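Long-range contact in DUF3856 domain-containing protein (Chlorobium tepidum, PDB 2HR2), which is of unknown function but folds as a TPR-like alpha-alpha superhelix, a scaffold that in related proteins commonly binds other proteins or peptides: residues Y27-S41 with F55-G69. Residues are numbered along the deposited sequence; the frame is centred on the assembly and turned at random.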
ATOM      1  N   TYR A  27      -9.485   3.600   9.330  1.00 59.88           N
ATOM      2  CA  TYR A  27      -8.052   3.315   9.258  1.00 59.90           C
ATOM      3  C   TYR A  27      -7.477   2.573  10.464  1.00 60.26           C
ATOM      4  O   TYR A  27      -6.584   1.741  10.302  1.00 60.59           O
ATOM      5  CB  TYR A  27      -7.264   4.598   8.992  1.00 59.42           C
ATOM      6  CG  TYR A  27      -7.684   5.308   7.726  1.00 57.83           C
ATOM      7  CD1 TYR A  27      -7.697   4.640   6.505  1.00 59.96           C
ATOM      8  CD2 TYR A  27      -8.036   6.653   7.739  1.00 57.12           C
ATOM      9  CE1 TYR A  27      -8.080   5.277   5.334  1.00 59.18           C
ATOM     10  CE2 TYR A  27      -8.411   7.306   6.568  1.00 58.80           C
ATOM     11  CZ  TYR A  27      -8.432   6.609   5.367  1.00 60.25           C
ATOM     12  OH  TYR A  27      -8.796   7.235   4.200  1.00 57.73           O
ATOM     13  N   ASP A  28      -7.974   2.873  11.662  1.00 60.43           N
ATOM     14  CA  ASP A  28      -7.535   2.181  12.877  1.00 60.66           C
ATOM     15  C   ASP A  28      -7.788   0.677  12.759  1.00 60.51           C
ATOM     16  O   ASP A  28      -6.908  -0.135  13.041  1.00 59.98           O
ATOM     17  CB  ASP A  28      -8.289   2.687  14.118  1.00 61.05           C
ATOM     18  CG  ASP A  28      -7.892   4.104  14.533  1.00 64.55           C
ATOM     19  OD1 ASP A  28      -6.683   4.404  14.590  1.00 69.92           O
ATOM     20  OD2 ASP A  28      -8.792   4.912  14.850  1.00 67.31           O
ATOM     21  N   GLU A  29      -8.993   0.317  12.327  1.00 60.64           N
ATOM     22  CA  GLU A  29      -9.379  -1.092  12.182  1.00 60.92           C
ATOM     23  C   GLU A  29      -8.628  -1.751  11.036  1.00 60.51           C
ATOM     24  O   GLU A  29      -8.211  -2.898  11.143  1.00 60.62           O
ATOM     25  CB  GLU A  29     -10.890  -1.269  11.958  1.00 61.29           C
ATOM     26  CG  GLU A  29     -11.786  -0.931  13.156  1.00 65.24           C
ATOM     27  CD  GLU A  29     -11.890   0.572  13.442  1.00 74.43           C
ATOM     28  OE1 GLU A  29     -11.298   1.374  12.679  1.00 72.09           O
ATOM     29  OE2 GLU A  29     -12.563   0.950  14.432  1.00 76.42           O
ATOM     30  N   ALA A  30      -8.467  -1.017   9.941  1.00 60.29           N
ATOM     31  CA  ALA A  30      -7.767  -1.520   8.771  1.00 60.56           C
ATOM     32  C   ALA A  30      -6.315  -1.866   9.088  1.00 60.27           C
ATOM     33  O   ALA A  30      -5.807  -2.901   8.654  1.00 59.85           O
ATOM     34  CB  ALA A  30      -7.828  -0.495   7.643  1.00 60.90           C
ATOM     35  N   ALA A  31      -5.650  -0.994   9.837  1.00 60.29           N
ATOM     36  CA  ALA A  31      -4.263  -1.224  10.217  1.00 60.26           C
ATOM     37  C   ALA A  31      -4.157  -2.484  11.063  1.00 60.45           C
ATOM     38  O   ALA A  31      -3.287  -3.315  10.830  1.00 60.71           O
ATOM     39  CB  ALA A  31      -3.712  -0.037  10.970  1.00 60.18           C
ATOM     40  N   ALA A  32      -5.056  -2.625  12.033  1.00 60.29           N
ATOM     41  CA  ALA A  32      -5.077  -3.795  12.905  1.00 60.08           C
ATOM     42  C   ALA A  32      -5.294  -5.089  12.116  1.00 60.28           C
ATOM     43  O   ALA A  32      -4.614  -6.087  12.360  1.00 60.62           O
ATOM     44  CB  ALA A  32      -6.151  -3.638  13.971  1.00 59.56           C
ATOM     45  N   ASN A  33      -6.236  -5.071  11.175  1.00 60.27           N
ATOM     46  CA  ASN A  33      -6.507  -6.253  10.345  1.00 60.73           C
ATOM     47  C   ASN A  33      -5.375  -6.626   9.386  1.00 60.79           C
ATOM     48  O   ASN A  33      -5.199  -7.806   9.089  1.00 61.25           O
ATOM     49  CB  ASN A  33      -7.819  -6.108   9.570  1.00 60.93           C
ATOM     50  CG  ASN A  33      -9.036  -6.422  10.412  1.00 60.38           C
ATOM     51  OD1 ASN A  33      -8.989  -7.262  11.300  1.00 62.04           O
ATOM     52  ND2 ASN A  33     -10.144  -5.770  10.107  1.00 62.66           N
ATOM     53  N   CYS A  34      -4.631  -5.640   8.888  1.00 60.60           N
ATOM     54  CA  CYS A  34      -3.471  -5.921   8.038  1.00 61.20           C
ATOM     55  C   CYS A  34      -2.382  -6.625   8.829  1.00 60.94           C
ATOM     56  O   CYS A  34      -1.789  -7.587   8.346  1.00 61.51           O
ATOM     57  CB  CYS A  34      -2.888  -4.644   7.448  1.00 61.65           C
ATOM     58  SG  CYS A  34      -3.934  -3.867   6.228  1.00 65.70           S
ATOM     59  N   ARG A  35      -2.105  -6.132  10.032  1.00 60.54           N
ATOM     60  CA  ARG A  35      -1.112  -6.752  10.894  1.00 60.73           C
ATOM     61  C   ARG A  35      -1.583  -8.150  11.287  1.00 60.63           C
ATOM     62  O   ARG A  35      -0.790  -9.094  11.311  1.00 61.31           O
ATOM     63  CB  ARG A  35      -0.873  -5.931  12.157  1.00 60.13           C
ATOM     64  CG  ARG A  35      -0.379  -4.505  11.957  1.00 61.60           C
ATOM     65  CD  ARG A  35      -0.130  -3.876  13.323  1.00 62.47           C
ATOM     66  NE  ARG A  35      -0.306  -2.422  13.366  1.00 66.47           N
ATOM     67  CZ  ARG A  35       0.600  -1.509  13.022  1.00 66.91           C
ATOM     68  NH1 ARG A  35       1.790  -1.856  12.540  1.00 68.51           N
ATOM     69  NH2 ARG A  35       0.300  -0.220  13.142  1.00 64.34           N
ATOM     70  N   ARG A  36      -2.875  -8.281  11.585  1.00 60.57           N
ATOM     71  CA  ARG A  36      -3.443  -9.571  11.970  1.00 60.77           C
ATOM     72  C   ARG A  36      -3.345 -10.579  10.824  1.00 60.53           C
ATOM     73  O   ARG A  36      -3.055 -11.750  11.053  1.00 60.01           O
ATOM     74  CB  ARG A  36      -4.895  -9.418  12.428  1.00 60.52           C
ATOM     75  CG  ARG A  36      -5.478 -10.702  13.016  1.00 61.38           C
ATOM     76  CD  ARG A  36      -6.794 -10.469  13.757  1.00 62.14           C
ATOM     77  NE  ARG A  36      -7.892 -10.074  12.877  1.00 64.07           N
ATOM     78  CZ  ARG A  36      -8.601 -10.905  12.113  1.00 64.40           C
ATOM     79  NH1 ARG A  36      -8.333 -12.204  12.071  1.00 66.65           N
ATOM     80  NH2 ARG A  36      -9.583 -10.431  11.357  1.00 66.06           N
ATOM     81  N   ALA A  37      -3.572 -10.115   9.598  1.00 60.59           N
ATOM     82  CA  ALA A  37      -3.486 -10.975   8.420  1.00 60.72           C
ATOM     83  C   ALA A  37      -2.083 -11.559   8.253  1.00 61.04           C
ATOM     84  O   ALA A  37      -1.938 -12.735   7.919  1.00 61.03           O
ATOM     85  CB  ALA A  37      -3.892 -10.216   7.169  1.00 60.95           C
HETATM   86  N   MSE A  38      -1.055 -10.742   8.482  1.00 61.74           N
HETATM   87  CA  MSE A  38       0.329 -11.215   8.399  1.00 63.90           C
HETATM   88  C   MSE A  38       0.681 -12.151   9.541  1.00 61.65           C
HETATM   89  O   MSE A  38       1.360 -13.155   9.331  1.00 61.49           O
HETATM   90  CB  MSE A  38       1.311 -10.048   8.385  1.00 63.80           C
HETATM   91  CG  MSE A  38       1.316  -9.302   7.067  1.00 68.66           C
HETATM   92 SE   MSE A  38       2.575  -7.782   6.997  1.00 78.97          SE
HETATM   93  CE  MSE A  38       1.571  -6.445   8.173  1.00 68.97           C
ATOM     94  N   GLU A  39       0.229 -11.816  10.748  1.00 61.20           N
ATOM     95  CA  GLU A  39       0.471 -12.654  11.915  1.00 61.22           C
ATOM     96  C   GLU A  39      -0.043 -14.070  11.660  1.00 60.76           C
ATOM     97  O   GLU A  39       0.639 -15.046  11.977  1.00 61.22           O
ATOM     98  CB  GLU A  39      -0.205 -12.037  13.139  1.00 61.43           C
ATOM     99  CG  GLU A  39       0.104 -12.725  14.469  1.00 64.04           C
ATOM    100  CD  GLU A  39      -0.398 -11.930  15.675  1.00 64.22           C
ATOM    101  OE1 GLU A  39      -1.004 -10.848  15.481  1.00 71.01           O
ATOM    102  OE2 GLU A  39      -0.176 -12.386  16.821  1.00 67.26           O
ATOM    103  N   ILE A  40      -1.229 -14.171  11.063  1.00 60.26           N
ATOM    104  CA  ILE A  40      -1.832 -15.459  10.732  1.00 59.96           C
ATOM    105  C   ILE A  40      -1.066 -16.166   9.618  1.00 60.41           C
ATOM    106  O   ILE A  40      -0.816 -17.366   9.703  1.00 60.34           O
ATOM    107  CB  ILE A  40      -3.317 -15.300  10.304  1.00 59.46           C
ATOM    108  CG1 ILE A  40      -4.165 -14.826  11.484  1.00 58.80           C
ATOM    109  CG2 ILE A  40      -3.880 -16.627   9.786  1.00 58.43           C
ATOM    110  CD1 ILE A  40      -5.565 -14.384  11.112  1.00 59.51           C
ATOM    111  N   SER A  41      -0.703 -15.427   8.574  1.00 60.80           N
ATOM    112  CA  SER A  41       0.014 -16.014   7.443  1.00 60.87           C
ATOM    113  C   SER A  41       1.357 -16.615   7.854  1.00 60.85           C
ATOM    114  O   SER A  41       1.785 -17.619   7.285  1.00 60.98           O
ATOM    115  CB  SER A  41       0.243 -15.000   6.320  1.00 60.71           C
ATOM    116  OG  SER A  41       1.260 -14.077   6.662  1.00 62.10           O
ATOM    117  N   PHE A  55       1.713 -11.905  -0.573  1.00 59.99           N
ATOM    118  CA  PHE A  55       0.705 -11.639   0.438  1.00 59.74           C
ATOM    119  C   PHE A  55       1.173 -10.575   1.430  1.00 60.14           C
ATOM    120  O   PHE A  55       0.408  -9.674   1.772  1.00 60.29           O
ATOM    121  CB  PHE A  55       0.325 -12.919   1.171  1.00 58.47           C
ATOM    122  CG  PHE A  55      -0.823 -12.749   2.116  1.00 57.26           C
ATOM    123  CD1 PHE A  55      -2.124 -12.736   1.642  1.00 55.82           C
ATOM    124  CD2 PHE A  55      -0.607 -12.601   3.476  1.00 56.73           C
ATOM    125  CE1 PHE A  55      -3.187 -12.579   2.502  1.00 56.42           C
ATOM    126  CE2 PHE A  55      -1.670 -12.445   4.349  1.00 57.62           C
ATOM    127  CZ  PHE A  55      -2.961 -12.433   3.860  1.00 56.90           C
ATOM    128  N   ASP A  56       2.416 -10.680   1.892  1.00 60.46           N
ATOM    129  CA  ASP A  56       2.972  -9.681   2.809  1.00 61.12           C
ATOM    130  C   ASP A  56       3.046  -8.296   2.143  1.00 61.08           C
ATOM    131  O   ASP A  56       2.811  -7.272   2.798  1.00 61.01           O
ATOM    132  CB  ASP A  56       4.350 -10.112   3.343  1.00 61.57           C
ATOM    133  CG  ASP A  56       4.269 -11.287   4.325  1.00 63.51           C
ATOM    134  OD1 ASP A  56       3.214 -11.487   4.959  1.00 68.43           O
ATOM    135  OD2 ASP A  56       5.276 -12.010   4.475  1.00 66.03           O
ATOM    136  N   ALA A  57       3.348  -8.267   0.847  1.00 60.77           N
ATOM    137  CA  ALA A  57       3.393  -7.009   0.104  1.00 60.75           C
ATOM    138  C   ALA A  57       2.026  -6.332   0.075  1.00 60.95           C
ATOM    139  O   ALA A  57       1.923  -5.120   0.254  1.00 61.47           O
ATOM    140  CB  ALA A  57       3.884  -7.249  -1.313  1.00 60.95           C
ATOM    141  N   PHE A  58       0.984  -7.123  -0.146  1.00 61.06           N
ATOM    142  CA  PHE A  58      -0.382  -6.619  -0.200  1.00 61.33           C
ATOM    143  C   PHE A  58      -0.776  -6.063   1.167  1.00 60.98           C
ATOM    144  O   PHE A  58      -1.384  -4.998   1.254  1.00 61.30           O
ATOM    145  CB  PHE A  58      -1.336  -7.743  -0.613  1.00 62.67           C
ATOM    146  CG  PHE A  58      -1.267  -8.127  -2.078  1.00 64.95           C
ATOM    147  CD1 PHE A  58      -0.105  -7.975  -2.840  1.00 68.28           C
ATOM    148  CD2 PHE A  58      -2.366  -8.734  -2.674  1.00 69.81           C
ATOM    149  CE1 PHE A  58      -0.066  -8.366  -4.169  1.00 69.58           C
ATOM    150  CE2 PHE A  58      -2.333  -9.130  -4.002  1.00 71.34           C
ATOM    151  CZ  PHE A  58      -1.180  -8.946  -4.751  1.00 69.72           C
ATOM    152  N   CYS A  59      -0.417  -6.782   2.230  1.00 60.80           N
ATOM    153  CA  CYS A  59      -0.707  -6.344   3.594  1.00 61.31           C
ATOM    154  C   CYS A  59       0.017  -5.040   3.929  1.00 61.20           C
ATOM    155  O   CYS A  59      -0.578  -4.137   4.532  1.00 61.36           O
ATOM    156  CB  CYS A  59      -0.311  -7.422   4.610  1.00 61.36           C
ATOM    157  SG  CYS A  59      -1.266  -8.947   4.508  1.00 63.59           S
ATOM    158  N   HIS A  60       1.293  -4.950   3.553  1.00 60.94           N
ATOM    159  CA  HIS A  60       2.080  -3.733   3.790  1.00 60.99           C
ATOM    160  C   HIS A  60       1.558  -2.518   3.009  1.00 60.80           C
ATOM    161  O   HIS A  60       1.630  -1.388   3.499  1.00 60.48           O
ATOM    162  CB  HIS A  60       3.562  -3.947   3.466  1.00 61.26           C
ATOM    163  CG  HIS A  60       4.318  -4.684   4.526  1.00 61.28           C
ATOM    164  ND1 HIS A  60       4.822  -5.953   4.338  1.00 62.06           N
ATOM    165  CD2 HIS A  60       4.661  -4.326   5.785  1.00 62.04           C
ATOM    166  CE1 HIS A  60       5.449  -6.341   5.433  1.00 62.19           C
ATOM    167  NE2 HIS A  60       5.365  -5.373   6.327  1.00 62.54           N
ATOM    168  N   ALA A  61       1.058  -2.742   1.796  1.00 60.51           N
ATOM    169  CA  ALA A  61       0.490  -1.663   0.998  1.00 60.83           C
ATOM    170  C   ALA A  61      -0.742  -1.121   1.706  1.00 60.76           C
ATOM    171  O   ALA A  61      -0.886   0.091   1.888  1.00 61.13           O
ATOM    172  CB  ALA A  61       0.113  -2.165  -0.384  1.00 61.49           C
ATOM    173  N   GLY A  62      -1.626  -2.033   2.104  1.00 60.09           N
ATOM    174  CA  GLY A  62      -2.837  -1.671   2.830  1.00 60.05           C
ATOM    175  C   GLY A  62      -2.513  -0.982   4.145  1.00 60.65           C
ATOM    176  O   GLY A  62      -3.142   0.015   4.497  1.00 61.21           O
ATOM    177  N   LEU A  63      -1.527  -1.509   4.864  1.00 60.59           N
ATOM    178  CA  LEU A  63      -1.119  -0.939   6.145  1.00 60.82           C
ATOM    179  C   LEU A  63      -0.581   0.478   5.967  1.00 61.02           C
ATOM    180  O   LEU A  63      -0.886   1.360   6.765  1.00 60.63           O
ATOM    181  CB  LEU A  63      -0.073  -1.831   6.828  1.00 60.44           C
ATOM    182  CG  LEU A  63       0.502  -1.383   8.182  1.00 60.87           C
ATOM    183  CD1 LEU A  63      -0.587  -1.102   9.209  1.00 62.11           C
ATOM    184  CD2 LEU A  63       1.455  -2.431   8.714  1.00 60.55           C
ATOM    185  N   ALA A  64       0.206   0.688   4.918  1.00 61.31           N
ATOM    186  CA  ALA A  64       0.774   2.006   4.627  1.00 61.15           C
ATOM    187  C   ALA A  64      -0.323   3.027   4.347  1.00 61.10           C
ATOM    188  O   ALA A  64      -0.245   4.165   4.808  1.00 60.99           O
ATOM    189  CB  ALA A  64       1.731   1.924   3.446  1.00 61.38           C
ATOM    190  N   GLU A  65      -1.339   2.619   3.592  1.00 61.18           N
ATOM    191  CA  GLU A  65      -2.470   3.498   3.292  1.00 62.02           C
ATOM    192  C   GLU A  65      -3.216   3.884   4.569  1.00 61.51           C
ATOM    193  O   GLU A  65      -3.597   5.041   4.739  1.00 62.08           O
ATOM    194  CB  GLU A  65      -3.444   2.830   2.309  1.00 61.39           C
ATOM    195  CG  GLU A  65      -4.700   3.664   2.016  1.00 64.47           C
ATOM    196  CD  GLU A  65      -5.667   3.016   1.015  1.00 65.61           C
ATOM    197  OE1 GLU A  65      -5.290   2.028   0.329  1.00 74.09           O
ATOM    198  OE2 GLU A  65      -6.814   3.518   0.917  1.00 70.54           O
ATOM    199  N   ALA A  66      -3.436   2.909   5.449  1.00 61.39           N
ATOM    200  CA  ALA A  66      -4.141   3.156   6.707  1.00 61.23           C
ATOM    201  C   ALA A  66      -3.356   4.104   7.610  1.00 61.10           C
ATOM    202  O   ALA A  66      -3.913   5.056   8.154  1.00 61.42           O
ATOM    203  CB  ALA A  66      -4.407   1.852   7.432  1.00 61.40           C
ATOM    204  N   LEU A  67      -2.063   3.836   7.762  1.00 60.60           N
ATOM    205  CA  LEU A  67      -1.198   4.659   8.599  1.00 60.61           C
ATOM    206  C   LEU A  67      -1.062   6.083   8.059  1.00 60.81           C
ATOM    207  O   LEU A  67      -0.946   7.040   8.836  1.00 60.77           O
ATOM    208  CB  LEU A  67       0.174   4.004   8.741  1.00 60.38           C
ATOM    209  CG  LEU A  67       0.175   2.700   9.546  1.00 61.80           C
ATOM    210  CD1 LEU A  67       1.487   1.960   9.365  1.00 63.52           C
ATOM    211  CD2 LEU A  67      -0.101   2.957  11.025  1.00 61.59           C
ATOM    212  N   ALA A  68      -1.060   6.220   6.735  1.00 60.78           N
ATOM    213  CA  ALA A  68      -1.009   7.534   6.103  1.00 60.70           C
ATOM    214  C   ALA A  68      -2.286   8.288   6.444  1.00 60.67           C
ATOM    215  O   ALA A  68      -2.246   9.480   6.748  1.00 60.68           O
ATOM    216  CB  ALA A  68      -0.870   7.391   4.591  1.00 60.62           C
ATOM    217  N   GLY A  69      -3.412   7.576   6.396  1.00 60.40           N
ATOM    218  CA  GLY A  69      -4.717   8.135   6.740  1.00 60.33           C
ATOM    219  C   GLY A  69      -4.776   8.638   8.175  1.00 60.41           C
ATOM    220  O   GLY A  69      -5.395   9.671   8.451  1.00 60.28           O
TER
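M38 and L63 interlock as knobs into holes between helix 27-41 and the nearly antiparallel segment 55-69; the axes of the two segments approach to 8.5 Å, their N-to-C directions 153° apart. The selenomethionine M38 drops among D56, C59, H60 and L63, its CG 3.5 Å from C59 CB; L63 reciprocally enters the hole formed by A31, C34, R35 and M38. With its CG anti to the backbone N (chi1 179°), L63 sends CD1 against A31 CB at 3.7 Å, while CD2 touches M38 CE and R35 NH1. Small residues let the backbones close in: A66 CB packs against the methyls of both A30 and A31, beside the backbone O of Y27, and the CA atoms of Y27 and A66 are 4.7 Å apart. C34 SG rests on the backbone of G62 and L63, 3.6 Å from L63 N. Three flat groups take apolar atoms on a face. M38 SE sits over the H60 ring, 3.8 Å from its centroid, while H60 ND1 makes a weak hydrogen bond back to D56 O. At the other end, G69 CA makes a CH-pi contact with the Y27 ring, 4.0 Å from its centroid. The extended R35 chain crosses L63 at about a right angle and lays its guanidinium over CD1. F55, by contrast, turns its ring edge to A37 O, touches S41 CB, and meets F50 edge-to-face. S41 OG donates to M38 O at 2.8 Å, within its own helix. Helix 4-24 packs on F55 and A66, and helix 73-90 on L63 and L67, placing this pair inside a TPR-like superhelix. With no hydrogen bond joining the two segments, their association rests on burial of apolar surface and close fit, with M38 SE over H60 adding to it.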